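Local coordinates for uncharacterized conserved protein YndB, AHSA1/START domain (Micromonospora chersina, PDB 6V04) that is of unknown function but, as a START/Bet v1-like protein from the dynemicin biosynthetic locus, probably takes part in making that antibiotic, at residues A22-V27 against E101-T106; L44-P47 against S53-V56; Y145-E150 against L250-E255; G160-L165 against S271-C276. All coordinates share one frame; numbering follows the deposited sequence.

Contact 1 of 4, residues A22-V27 against E101-T106; sequences APVDEV and EATTLT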
loop_
_atom_site.group_PDB
_atom_site.type_symbol
_atom_site.label_atom_id
_atom_site.label_comp_id
_atom_site.label_asym_id
_atom_site.label_seq_id
_atom_site.Cartn_x
_atom_site.Cartn_y
_atom_site.Cartn_z
ATOM N N ALA A 22 -28.660 -1.360 4.674
ATOM C CA ALA A 22 -28.712 -0.181 5.515
ATOM C C ALA A 22 -29.149 1.015 4.680
ATOM O O ALA A 22 -28.861 1.074 3.480
ATOM C CB ALA A 22 -27.353 0.118 6.160
ATOM N N PRO A 23 -29.857 1.973 5.274
ATOM C CA PRO A 23 -30.281 3.150 4.514
ATOM C C PRO A 23 -29.105 4.048 4.164
ATOM O O PRO A 23 -28.038 3.997 4.782
ATOM C CB PRO A 23 -31.261 3.851 5.461
ATOM C CG PRO A 23 -30.847 3.423 6.813
ATOM C CD PRO A 23 -30.326 2.020 6.669
ATOM N N VAL A 24 -29.326 4.892 3.149
ATOM C CA VAL A 24 -28.240 5.703 2.602
ATOM C C VAL A 24 -27.635 6.593 3.680
ATOM O O VAL A 24 -26.422 6.823 3.705
ATOM C CB VAL A 24 -28.743 6.532 1.405
ATOM C CG1 VAL A 24 -27.725 7.597 1.013
ATOM C CG2 VAL A 24 -29.027 5.628 0.225
ATOM N N ASP A 25 -28.471 7.125 4.571
ATOM C CA ASP A 25 -27.962 8.033 5.590
ATOM C C ASP A 25 -26.993 7.316 6.524
ATOM O O ASP A 25 -25.952 7.870 6.898
ATOM C CB ASP A 25 -29.130 8.639 6.368
ATOM C CG ASP A 25 -28.715 9.820 7.223
ATOM O OD1 ASP A 25 -28.024 9.606 8.241
ATOM O OD2 ASP A 25 -29.070 10.964 6.867
ATOM N N GLU A 26 -27.302 6.067 6.883
ATOM C CA GLU A 26 -26.412 5.303 7.753
ATOM C C GLU A 26 -25.101 4.977 7.048
ATOM O O GLU A 26 -24.019 5.118 7.633
ATOM C CB GLU A 26 -27.110 4.022 8.210
ATOM C CG GLU A 26 -26.277 3.171 9.154
ATOM C CD GLU A 26 -26.989 1.908 9.605
ATOM O OE1 GLU A 26 -26.329 1.044 10.231
ATOM O OE2 GLU A 26 -28.204 1.785 9.338
ATOM N N VAL A 27 -25.175 4.558 5.781
ATOM C CA VAL A 27 -23.958 4.255 5.040
ATOM C C VAL A 27 -23.105 5.504 4.896
ATOM O O VAL A 27 -21.877 5.450 5.019
ATOM C CB VAL A 27 -24.296 3.649 3.664
ATOM C CG1 VAL A 27 -23.016 3.341 2.891
ATOM C CG2 VAL A 27 -25.162 2.403 3.815
ATOM N N GLU A 101 -34.485 -2.200 -1.612
ATOM C CA GLU A 101 -33.962 -3.270 -0.772
ATOM C C GLU A 101 -32.702 -2.861 -0.018
ATOM O O GLU A 101 -32.551 -3.200 1.161
ATOM C CB GLU A 101 -33.665 -4.512 -1.621
ATOM C CG GLU A 101 -34.898 -5.326 -1.996
ATOM C CD GLU A 101 -34.560 -6.553 -2.826
ATOM O OE1 GLU A 101 -33.511 -7.182 -2.567
ATOM O OE2 GLU A 101 -35.343 -6.888 -3.742
ATOM N N ALA A 102 -31.795 -2.133 -0.666
ATOM C CA ALA A 102 -30.471 -1.919 -0.104
ATOM C C ALA A 102 -29.868 -0.629 -0.641
ATOM O O ALA A 102 -30.356 -0.032 -1.605
ATOM C CB ALA A 102 -29.550 -3.102 -0.420
ATOM N N THR A 103 -28.792 -0.204 0.012
ATOM C CA THR A 103 -27.924 0.854 -0.476
ATOM C C THR A 103 -26.751 0.223 -1.207
ATOM O O THR A 103 -26.184 -0.767 -0.742
ATOM C CB THR A 103 -27.401 1.721 0.676
ATOM O OG1 THR A 103 -28.492 2.439 1.268
ATOM C CG2 THR A 103 -26.354 2.717 0.166
ATOM N N THR A 104 -26.390 0.785 -2.358
ATOM C CA THR A 104 -25.219 0.322 -3.084
ATOM C C THR A 104 -24.117 1.362 -2.979
ATOM O O THR A 104 -24.352 2.548 -3.229
ATOM C CB THR A 104 -25.543 0.050 -4.551
ATOM O OG1 THR A 104 -26.548 -0.968 -4.642
ATOM C CG2 THR A 104 -24.293 -0.401 -5.291
ATOM N N LEU A 105 -22.919 0.910 -2.622
ATOM C CA LEU A 105 -21.716 1.724 -2.701
ATOM C C LEU A 105 -20.916 1.255 -3.908
ATOM O O LEU A 105 -20.591 0.069 -4.017
ATOM C CB LEU A 105 -20.879 1.610 -1.427
ATOM C CG LEU A 105 -19.437 2.117 -1.506
ATOM C CD1 LEU A 105 -19.416 3.609 -1.627
ATOM C CD2 LEU A 105 -18.645 1.672 -0.278
ATOM N N THR A 106 -20.600 2.182 -4.805
ATOM C CA THR A 106 -19.775 1.908 -5.971
ATOM C C THR A 106 -18.438 2.613 -5.800
ATOM O O THR A 106 -18.402 3.829 -5.584
ATOM C CB THR A 106 -20.465 2.390 -7.253
ATOM O OG1 THR A 106 -21.742 1.758 -7.379
ATOM C CG2 THR A 106 -19.625 2.073 -8.488
#
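T103, the first residue of strand 103-110, meets A22, V24 and V27 where the chain leaves strand 14-20 and winds into helix 24-32. This is the first strand-to-helix turn of a Bet v1-like helix-grip fold, in which an antiparallel sheet curls around a long helix, here 116-139. T103 supplies nearly half of the buried surface, and its backbone pairs with V20. Its hydroxyl donates to the carbonyl of A22: OG1 lies 2.6 Å from A22 O, in the carbonyl plane, with a C=O...donor angle of 151°. This short bond ties the start of the turn to the neighbouring strand 103-110. The hydroxyl sits beside the backbone N of T103 (chi1 -67°), which places the methyl CG2 on the helix side. There CG2 meets V27 tip to tip, while V24 crosses the threonine at about a right angle, its CG2 coming 3.4 Å from T103 OG1. A threonine suits the place because one branch serves the polar turn and the other the apolar helix face; a valine here would probably leave the buried A22 carbonyl without this donor. P23, at the N-cap, has no N-H to satisfy, and its carbonyl O accepts the first-turn bond from V27 N at 3.1 Å. Farther along the strand, L105 turns to the interior and packs on L96 and L133. V27 likewise reaches L96, V20 and L137, so the valine is shared between sheet and long helix. Across the contact its branch CG2 lies 3.9 Å from CG2 of T103.

Contact 2 of 4, residues L44-P47 against S53-V56; sequences LSAP and STRV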
loop_
_atom_site.group_PDB
_atom_site.type_symbol
_atom_site.label_atom_id
_atom_site.label_comp_id
_atom_site.label_asym_id
_atom_site.label_seq_id
_atom_site.Cartn_x
_atom_site.Cartn_y
_atom_site.Cartn_z
ATOM N N LEU A 44 -8.407 8.271 9.706
ATOM C CA LEU A 44 -8.307 9.541 9.001
ATOM C C LEU A 44 -7.706 10.606 9.907
ATOM O O LEU A 44 -8.150 10.772 11.045
ATOM C CB LEU A 44 -9.687 10.011 8.540
ATOM C CG LEU A 44 -10.334 9.268 7.381
ATOM C CD1 LEU A 44 -11.795 9.659 7.216
ATOM C CD2 LEU A 44 -9.557 9.577 6.128
ATOM N N SER A 45 -6.735 11.364 9.385
ATOM C CA SER A 45 -6.192 12.480 10.160
ATOM C C SER A 45 -7.195 13.617 10.307
ATOM O O SER A 45 -7.100 14.407 11.257
ATOM C CB SER A 45 -4.908 13.002 9.509
ATOM O OG SER A 45 -5.148 13.489 8.200
ATOM N N ALA A 46 -8.146 13.711 9.386
ATOM C CA ALA A 46 -9.180 14.733 9.377
ATOM C C ALA A 46 -10.289 14.227 8.475
ATOM O O ALA A 46 -10.017 13.437 7.562
ATOM C CB ALA A 46 -8.635 16.069 8.859
ATOM N N PRO A 47 -11.537 14.633 8.701
ATOM C CA PRO A 47 -12.598 14.229 7.773
ATOM C C PRO A 47 -12.318 14.762 6.380
ATOM O O PRO A 47 -11.678 15.798 6.202
ATOM C CB PRO A 47 -13.863 14.850 8.371
ATOM C CG PRO A 47 -13.378 15.965 9.223
ATOM C CD PRO A 47 -12.033 15.557 9.734
ATOM N N SER A 53 -6.715 18.576 2.003
ATOM C CA SER A 53 -5.919 17.368 2.065
ATOM C C SER A 53 -6.163 16.643 3.380
ATOM O O SER A 53 -6.509 17.250 4.397
ATOM C CB SER A 53 -4.432 17.690 1.908
ATOM O OG SER A 53 -3.979 18.539 2.945
ATOM N N THR A 54 -6.002 15.324 3.341
ATOM C CA THR A 54 -6.030 14.513 4.546
ATOM C C THR A 54 -5.163 13.278 4.312
ATOM O O THR A 54 -4.452 13.172 3.309
ATOM C CB THR A 54 -7.478 14.186 4.949
ATOM O OG1 THR A 54 -7.497 13.554 6.239
ATOM C CG2 THR A 54 -8.162 13.293 3.938
ATOM N N ARG A 55 -5.256 12.319 5.230
ATOM C CA ARG A 55 -4.385 11.152 5.232
ATOM C C ARG A 55 -5.111 10.015 5.931
ATOM O O ARG A 55 -5.727 10.231 6.977
ATOM C CB ARG A 55 -3.073 11.487 5.952
ATOM C CG ARG A 55 -1.974 10.448 5.899
ATOM C CD ARG A 55 -0.779 10.997 6.672
ATOM N NE ARG A 55 0.387 10.122 6.707
ATOM C CZ ARG A 55 0.525 9.084 7.522
ATOM N NH1 ARG A 55 -0.447 8.759 8.365
ATOM N NH2 ARG A 55 1.640 8.365 7.493
ATOM N N VAL A 56 -5.030 8.809 5.375
ATOM C CA VAL A 56 -5.578 7.624 6.024
ATOM C C VAL A 56 -4.431 6.678 6.330
ATOM O O VAL A 56 -3.549 6.458 5.495
ATOM C CB VAL A 56 -6.670 6.932 5.187
ATOM C CG1 VAL A 56 -6.111 6.364 3.889
ATOM C CG2 VAL A 56 -7.329 5.843 6.018
#
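T54 and S45 join their hydroxyls at the loop end of a beta hairpin whose strands, 43-44 and 53-57, form one edge of the antiparallel sheet of the helix-grip fold. The tight part centres on T54 OG1, which is both donor and acceptor. It donates to A46 O at 2.8 Å, tilted 27° from the carbonyl plane, and accepts from S45 OG at 3.1 Å. The hydroxyl of T54 lies opposite its backbone N (chi1 -172°), a rotation that turns it to the departing chain as this peels off the sheet. A valine in place of T54 would probably leave A46 O without this donor and S45 OG without its acceptor, so that the chain after the strand would be held less firmly. Beside these bonds, S45 N bonds to R55 O at 2.8 Å in a nearly straight line (161°).

The solvent side is looser. R55 sends its extended chain away from the hairpin partner and is modelled in two conformers; in one of them NH1 can form a salt bridge with D57 and the guanidinium a cation-pi contact with F63. L44 and V56, an antiparallel non-hydrogen-bonded pair, make the apolar part of the buried side, where they lean together, and V56 goes on to F64 and I66. L44 touches V37 of helix 34-40 as well, and its methyl CD2 lies 4.0 Å from V56 CB.

Contact 3 of 4, residues Y145-E150 against L250-E255; sequences YDWRQE and LSDLQE. With NA (sodium ion), chain B; MG (magnesium ion), chain C.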
loop_
_atom_site.group_PDB
_atom_site.type_symbol
_atom_site.label_atom_id
_atom_site.label_comp_id
_atom_site.label_asym_id
_atom_site.label_seq_id
_atom_site.Cartn_x
_atom_site.Cartn_y
_atom_site.Cartn_z
ATOM N N TYR A 145 -8.729 -4.881 9.604
ATOM C CA TYR A 145 -7.589 -5.769 9.823
ATOM C C TYR A 145 -6.568 -5.068 10.704
ATOM O O TYR A 145 -6.538 -3.835 10.784
ATOM C CB TYR A 145 -6.942 -6.210 8.514
ATOM C CG TYR A 145 -6.339 -5.134 7.634
ATOM C CD1 TYR A 145 -5.054 -4.642 7.847
ATOM C CD2 TYR A 145 -7.027 -4.675 6.529
ATOM C CE1 TYR A 145 -4.501 -3.672 7.004
ATOM C CE2 TYR A 145 -6.489 -3.725 5.685
ATOM C CZ TYR A 145 -5.231 -3.226 5.912
ATOM O OH TYR A 145 -4.732 -2.281 5.018
ATOM N N ASP A 146 -5.755 -5.863 11.418
ATOM C CA ASP A 146 -4.773 -5.243 12.298
ATOM C C ASP A 146 -3.484 -4.907 11.569
ATOM O O ASP A 146 -2.971 -3.788 11.708
ATOM C CB ASP A 146 -4.492 -6.113 13.535
ATOM C CG ASP A 146 -4.155 -7.564 13.236
ATOM O OD1 ASP A 146 -4.095 -7.996 12.074
ATOM O OD2 ASP A 146 -3.940 -8.300 14.235
ATOM N N TRP A 147 -2.983 -5.813 10.736
ATOM C CA TRP A 147 -1.802 -5.527 9.940
ATOM C C TRP A 147 -1.791 -6.438 8.720
ATOM O O TRP A 147 -2.205 -7.596 8.788
ATOM C CB TRP A 147 -0.520 -5.659 10.792
ATOM C CG TRP A 147 -0.194 -7.025 11.323
ATOM C CD1 TRP A 147 -0.629 -7.586 12.502
ATOM C CD2 TRP A 147 0.700 -7.976 10.740
ATOM N NE1 TRP A 147 -0.079 -8.834 12.658
ATOM C CE2 TRP A 147 0.738 -9.097 11.587
ATOM C CE3 TRP A 147 1.461 -7.994 9.567
ATOM C CZ2 TRP A 147 1.511 -10.220 11.304
ATOM C CZ3 TRP A 147 2.203 -9.103 9.275
ATOM C CH2 TRP A 147 2.241 -10.206 10.149
ATOM N N ARG A 148 -1.372 -5.881 7.592
ATOM C CA ARG A 148 -1.424 -6.609 6.332
ATOM C C ARG A 148 -0.212 -7.523 6.180
ATOM O O ARG A 148 0.934 -7.105 6.390
ATOM C CB ARG A 148 -1.506 -5.605 5.189
ATOM C CG ARG A 148 -1.791 -6.221 3.837
ATOM C CD ARG A 148 -2.332 -5.206 2.860
ATOM N NE ARG A 148 -1.346 -4.203 2.512
ATOM C CZ ARG A 148 -0.557 -4.258 1.441
ATOM N NH1 ARG A 148 0.304 -3.284 1.216
ATOM N NH2 ARG A 148 -0.620 -5.281 0.591
ATOM N N GLN A 149 -0.462 -8.767 5.760
ATOM C CA GLN A 149 0.589 -9.776 5.807
ATOM C C GLN A 149 1.724 -9.533 4.828
ATOM O O GLN A 149 2.812 -10.083 5.033
ATOM C CB GLN A 149 0.010 -11.165 5.564
ATOM C CG GLN A 149 -0.549 -11.402 4.176
ATOM C CD GLN A 149 -1.353 -12.689 4.102
ATOM O OE1 GLN A 149 -2.319 -12.883 4.850
ATOM N NE2 GLN A 149 -0.956 -13.579 3.205
ATOM N N GLU A 150 1.514 -8.769 3.758
ATOM C CA GLU A 150 2.562 -8.492 2.783
ATOM C C GLU A 150 2.764 -6.990 2.667
ATOM O O GLU A 150 1.852 -6.205 2.967
ATOM C CB GLU A 150 2.242 -9.090 1.405
ATOM C CG GLU A 150 0.822 -8.913 0.938
ATOM C CD GLU A 150 0.524 -9.794 -0.258
ATOM O OE1 GLU A 150 1.106 -9.544 -1.333
ATOM O OE2 GLU A 150 -0.263 -10.753 -0.113
ATOM N N LEU A 250 6.733 -16.318 14.885
ATOM C CA LEU A 250 7.023 -15.445 16.008
ATOM C C LEU A 250 5.705 -14.979 16.624
ATOM O O LEU A 250 4.607 -15.281 16.126
ATOM C CB LEU A 250 7.896 -14.267 15.559
ATOM C CG LEU A 250 9.289 -14.627 15.040
ATOM C CD1 LEU A 250 9.962 -13.411 14.467
ATOM C CD2 LEU A 250 10.130 -15.214 16.157
ATOM N N SER A 251 5.800 -14.234 17.721
ATOM C CA SER A 251 4.583 -13.702 18.309
ATOM C C SER A 251 3.949 -12.709 17.341
ATOM O O SER A 251 4.621 -12.109 16.500
ATOM C CB SER A 251 4.862 -13.018 19.650
ATOM O OG SER A 251 5.478 -11.757 19.456
ATOM N N ASP A 252 2.639 -12.515 17.480
ATOM C CA ASP A 252 1.976 -11.613 16.542
ATOM C C ASP A 252 2.538 -10.205 16.652
ATOM O O ASP A 252 2.720 -9.524 15.640
ATOM C CB ASP A 252 0.472 -11.587 16.766
ATOM C CG ASP A 252 -0.206 -10.624 15.841
ATOM O OD1 ASP A 252 -0.320 -10.953 14.649
ATOM O OD2 ASP A 252 -0.569 -9.518 16.278
ATOM N N LEU A 253 2.817 -9.739 17.870
ATOM C CA LEU A 253 3.371 -8.397 17.982
ATOM C C LEU A 253 4.761 -8.308 17.365
ATOM O O LEU A 253 5.113 -7.280 16.783
ATOM C CB LEU A 253 3.369 -7.942 19.433
ATOM C CG LEU A 253 1.958 -7.695 19.985
ATOM C CD1 LEU A 253 2.044 -7.296 21.447
ATOM C CD2 LEU A 253 1.245 -6.622 19.190
ATOM N N GLN A 254 5.578 -9.361 17.483
ATOM C CA GLN A 254 6.878 -9.338 16.821
ATOM C C GLN A 254 6.724 -9.270 15.307
ATOM O O GLN A 254 7.427 -8.505 14.644
ATOM C CB GLN A 254 7.697 -10.570 17.211
ATOM C CG GLN A 254 8.310 -10.493 18.607
ATOM C CD GLN A 254 8.926 -11.802 19.051
ATOM O OE1 GLN A 254 8.368 -12.884 18.837
ATOM N NE2 GLN A 254 10.085 -11.712 19.698
ATOM N N GLU A 255 5.815 -10.074 14.753
ATOM C CA GLU A 255 5.600 -10.098 13.311
ATOM C C GLU A 255 5.074 -8.760 12.823
ATOM O O GLU A 255 5.553 -8.219 11.818
ATOM C CB GLU A 255 4.639 -11.244 12.970
ATOM C CG GLU A 255 5.260 -12.616 13.197
ATOM C CD GLU A 255 4.300 -13.791 13.042
ATOM O OE1 GLU A 255 3.052 -13.592 13.081
ATOM O OE2 GLU A 255 4.818 -14.923 12.875
HETATM NA NA NA B . -4.238 -10.318 11.615
HETATM MG MG MG C . -3.796 -14.239 5.269
HETATM O O HOH W 1 -1.964 -7.266 15.868
HETATM O O HOH W 2 -2.901 -10.622 13.717
HETATM O O HOH W 3 -2.258 -9.950 10.342
#
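D252 OD1 is gripped by two donors, the indole of W147 and a water that is also a sodium ligand. The bond from W147 NE1 to D252 OD1 is 2.9 Å long and close to straight, at 166°. The oxygen lies at the edge of the indole, in its plane, and is approached on its syn side, 28° out of the carboxylate plane. With CG of D252 anti to the backbone N (chi1 178°), the carboxylate is carried to the indole N-H. Water 2 donates to the same D252 OD1 at 2.8 Å and also to D146 OD2, while water 1 links D146 OD2 to D252 OD2. These shared waters probably soften the approach of D146 OD2 and D252 OD2, 4.1 Å apart. D146 OD1 binds the sodium ion at 2.4 Å. The same oxygen accepts from W147 N, so aspartate suits a spot that needs both metal ligand and backbone acceptor. Waters 2 and 3 also bind the sodium, water 3 donating to W147 O and resting over one face of the indole. Over the opposite face, near the rim, lies the backbone carbon C of E255, whose CB is 3.7 Å from W147 CZ2. S251 and Q254 form a capping box at this helix start, where an acidic D252 is probably favoured by the helix dipole. Two residues beyond W147, Q149 OE1 binds magnesium at 2.0 Å. Loop and helix are thus joined by a direct indole-carboxylate bond supplemented by two waters; of the two carboxylates D146 binds the sodium, which probably eases their closeness.

Contact 4 of 4, residues G160-L165 against S271-C276; sequences GSWHPL and SLAEEC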
loop_
_atom_site.group_PDB
_atom_site.type_symbol
_atom_site.label_atom_id
_atom_site.label_comp_id
_atom_site.label_asym_id
_atom_site.label_seq_id
_atom_site.Cartn_x
_atom_site.Cartn_y
_atom_site.Cartn_z
ATOM N N GLY A 160 14.674 8.101 -17.714
ATOM C CA GLY A 160 15.973 8.717 -17.860
ATOM C C GLY A 160 17.108 7.708 -17.889
ATOM O O GLY A 160 16.910 6.497 -18.006
ATOM N N SER A 161 18.331 8.237 -17.769
ATOM C CA SER A 161 19.533 7.416 -17.874
ATOM C C SER A 161 19.787 6.566 -16.629
ATOM O O SER A 161 20.349 5.472 -16.743
ATOM C CB SER A 161 20.751 8.304 -18.138
ATOM O OG SER A 161 20.968 9.200 -17.060
ATOM N N TRP A 162 19.424 7.042 -15.439
ATOM C CA TRP A 162 19.608 6.246 -14.232
ATOM C C TRP A 162 18.491 5.223 -14.142
ATOM O O TRP A 162 17.317 5.562 -14.321
ATOM C CB TRP A 162 19.605 7.130 -12.979
ATOM C CG TRP A 162 19.886 6.400 -11.673
ATOM C CD1 TRP A 162 21.111 6.165 -11.111
ATOM C CD2 TRP A 162 18.921 5.835 -10.768
ATOM N NE1 TRP A 162 20.972 5.486 -9.921
ATOM C CE2 TRP A 162 19.639 5.277 -9.682
ATOM C CE3 TRP A 162 17.525 5.753 -10.763
ATOM C CZ2 TRP A 162 19.006 4.632 -8.619
ATOM C CZ3 TRP A 162 16.902 5.114 -9.697
ATOM C CH2 TRP A 162 17.645 4.562 -8.640
ATOM N N HIS A 163 18.854 3.973 -13.851
ATOM C CA HIS A 163 17.889 2.912 -13.625
ATOM C C HIS A 163 18.190 2.244 -12.289
ATOM O O HIS A 163 19.365 2.041 -11.961
ATOM C CB HIS A 163 17.951 1.886 -14.776
ATOM C CG HIS A 163 16.789 0.943 -14.818
ATOM N ND1 HIS A 163 16.577 -0.023 -13.859
ATOM C CD2 HIS A 163 15.798 0.793 -15.727
ATOM C CE1 HIS A 163 15.483 -0.703 -14.153
ATOM N NE2 HIS A 163 14.995 -0.231 -15.288
ATOM N N PRO A 164 17.163 1.890 -11.506
ATOM C CA PRO A 164 17.407 1.374 -10.144
ATOM C C PRO A 164 17.938 -0.054 -10.088
ATOM O O PRO A 164 18.414 -0.468 -9.020
ATOM C CB PRO A 164 16.022 1.462 -9.483
ATOM C CG PRO A 164 15.070 1.382 -10.652
ATOM C CD PRO A 164 15.728 2.170 -11.719
ATOM N N LEU A 165 17.839 -0.834 -11.167
ATOM C CA LEU A 165 18.166 -2.250 -11.109
ATOM C C LEU A 165 19.445 -2.551 -11.878
ATOM O O LEU A 165 19.450 -3.297 -12.870
ATOM C CB LEU A 165 16.993 -3.101 -11.614
ATOM C CG LEU A 165 15.725 -2.946 -10.771
ATOM C CD1 LEU A 165 14.635 -3.896 -11.261
ATOM C CD2 LEU A 165 16.024 -3.187 -9.282
ATOM N N SER A 271 11.260 6.453 -2.046
ATOM C CA SER A 271 11.480 7.893 -2.138
ATOM C C SER A 271 12.891 8.196 -2.608
ATOM O O SER A 271 13.102 9.081 -3.448
ATOM C CB SER A 271 11.224 8.557 -0.786
ATOM O OG SER A 271 9.865 8.451 -0.419
ATOM N N LEU A 272 13.872 7.469 -2.079
ATOM C CA LEU A 272 15.255 7.715 -2.459
ATOM C C LEU A 272 15.485 7.371 -3.923
ATOM O O LEU A 272 16.195 8.092 -4.634
ATOM C CB LEU A 272 16.176 6.911 -1.543
ATOM C CG LEU A 272 17.677 7.073 -1.727
ATOM C CD1 LEU A 272 18.080 8.544 -1.679
ATOM C CD2 LEU A 272 18.379 6.279 -0.645
ATOM N N ALA A 273 14.882 6.282 -4.399
ATOM C CA ALA A 273 14.983 5.966 -5.821
ATOM C C ALA A 273 14.445 7.108 -6.672
ATOM O O ALA A 273 15.028 7.440 -7.712
ATOM C CB ALA A 273 14.240 4.670 -6.141
ATOM N N GLU A 274 13.332 7.715 -6.251
ATOM C CA GLU A 274 12.781 8.842 -7.001
ATOM C C GLU A 274 13.770 9.999 -7.041
ATOM O O GLU A 274 13.929 10.658 -8.080
ATOM C CB GLU A 274 11.455 9.279 -6.378
ATOM C CG GLU A 274 10.800 10.507 -7.026
ATOM C CD GLU A 274 9.400 10.760 -6.502
ATOM O OE1 GLU A 274 9.152 10.487 -5.309
ATOM O OE2 GLU A 274 8.546 11.228 -7.284
ATOM N N GLU A 275 14.441 10.264 -5.920
ATOM C CA GLU A 275 15.441 11.325 -5.882
ATOM C C GLU A 275 16.619 11.000 -6.790
ATOM O O GLU A 275 17.107 11.876 -7.516
ATOM C CB GLU A 275 15.914 11.545 -4.446
ATOM C CG GLU A 275 14.932 12.342 -3.596
ATOM C CD GLU A 275 15.240 12.274 -2.111
ATOM O OE1 GLU A 275 14.334 12.570 -1.301
ATOM O OE2 GLU A 275 16.384 11.922 -1.753
ATOM N N CYS A 276 17.089 9.751 -6.761
ATOM C CA CYS A 276 18.191 9.357 -7.634
ATOM C C CYS A 276 17.823 9.528 -9.098
ATOM O O CYS A 276 18.651 9.961 -9.908
ATOM C CB CYS A 276 18.582 7.909 -7.382
ATOM S SG CYS A 276 19.345 7.633 -5.788
#
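The long carboxy-terminal helix 252-277, gripped by the second antiparallel sheet, is met near its end by the loop that follows strand 151-157. W162 of that loop lays its indole against the helix. The beta carbon of C276 sits over the six-membered ring, 3.6 Å from its centroid and only 14° off the ring normal, which makes a CH-pi contact. W162 CZ2 is the ring atom nearest to it, 3.5 Å from C276 CB. The sulfur stands farther off: C276 SG is 4.7 Å from the centroid and approaches obliquely, an additional sulfur-aromatic contact. A cysteine suits the place, being small enough to let the ring come down on its CB and carrying a polarisable atom next to it. One turn earlier, A273 leaves room for the rim of the indole: its CB is 4.2 Å from W162 CH2, and its carbonyl O lies 3.6 Å from W162 CZ3. The ring reaches the helix because its CG is swung opposite the backbone N (chi1 -176°). P164 N lies over the opposite face toward the rim, so the indole stands between helix and its own loop, and a hydrogen bond from NE1 to D172 OD2 helps fix its rotation. The loop is braced next door as well: buried H163 takes the N-H of L165 on ND1, in the ring plane, at 3.1 Å. A273 and P164 both touch L238 of strand 236-243. Joining helix, loop and sheet in this way fits the helix-grip architecture of Bet v1-like domains.

In the fold
The four contacts divide between two similar seven-stranded sheets, each with a long helix. Contacts 1 and 2 belong to the first sheet, at its turn into helix 24-32 and at its opposite edge; their centres are about 23 Å apart. Contacts 3 and 4 share helix 252-277, one at its start and one near its end, about 31 Å between centres, and their segments alternate along the chain. Contact 3 carries the sodium and magnesium ions. It comes within about 9 Å of contact 2 at the nearest atoms. Contacts 1 and 4 lie on opposite sides of the chain's centre, about 45 Å apart between centres, and each is about 15 Å from contact 3 at the nearest atoms.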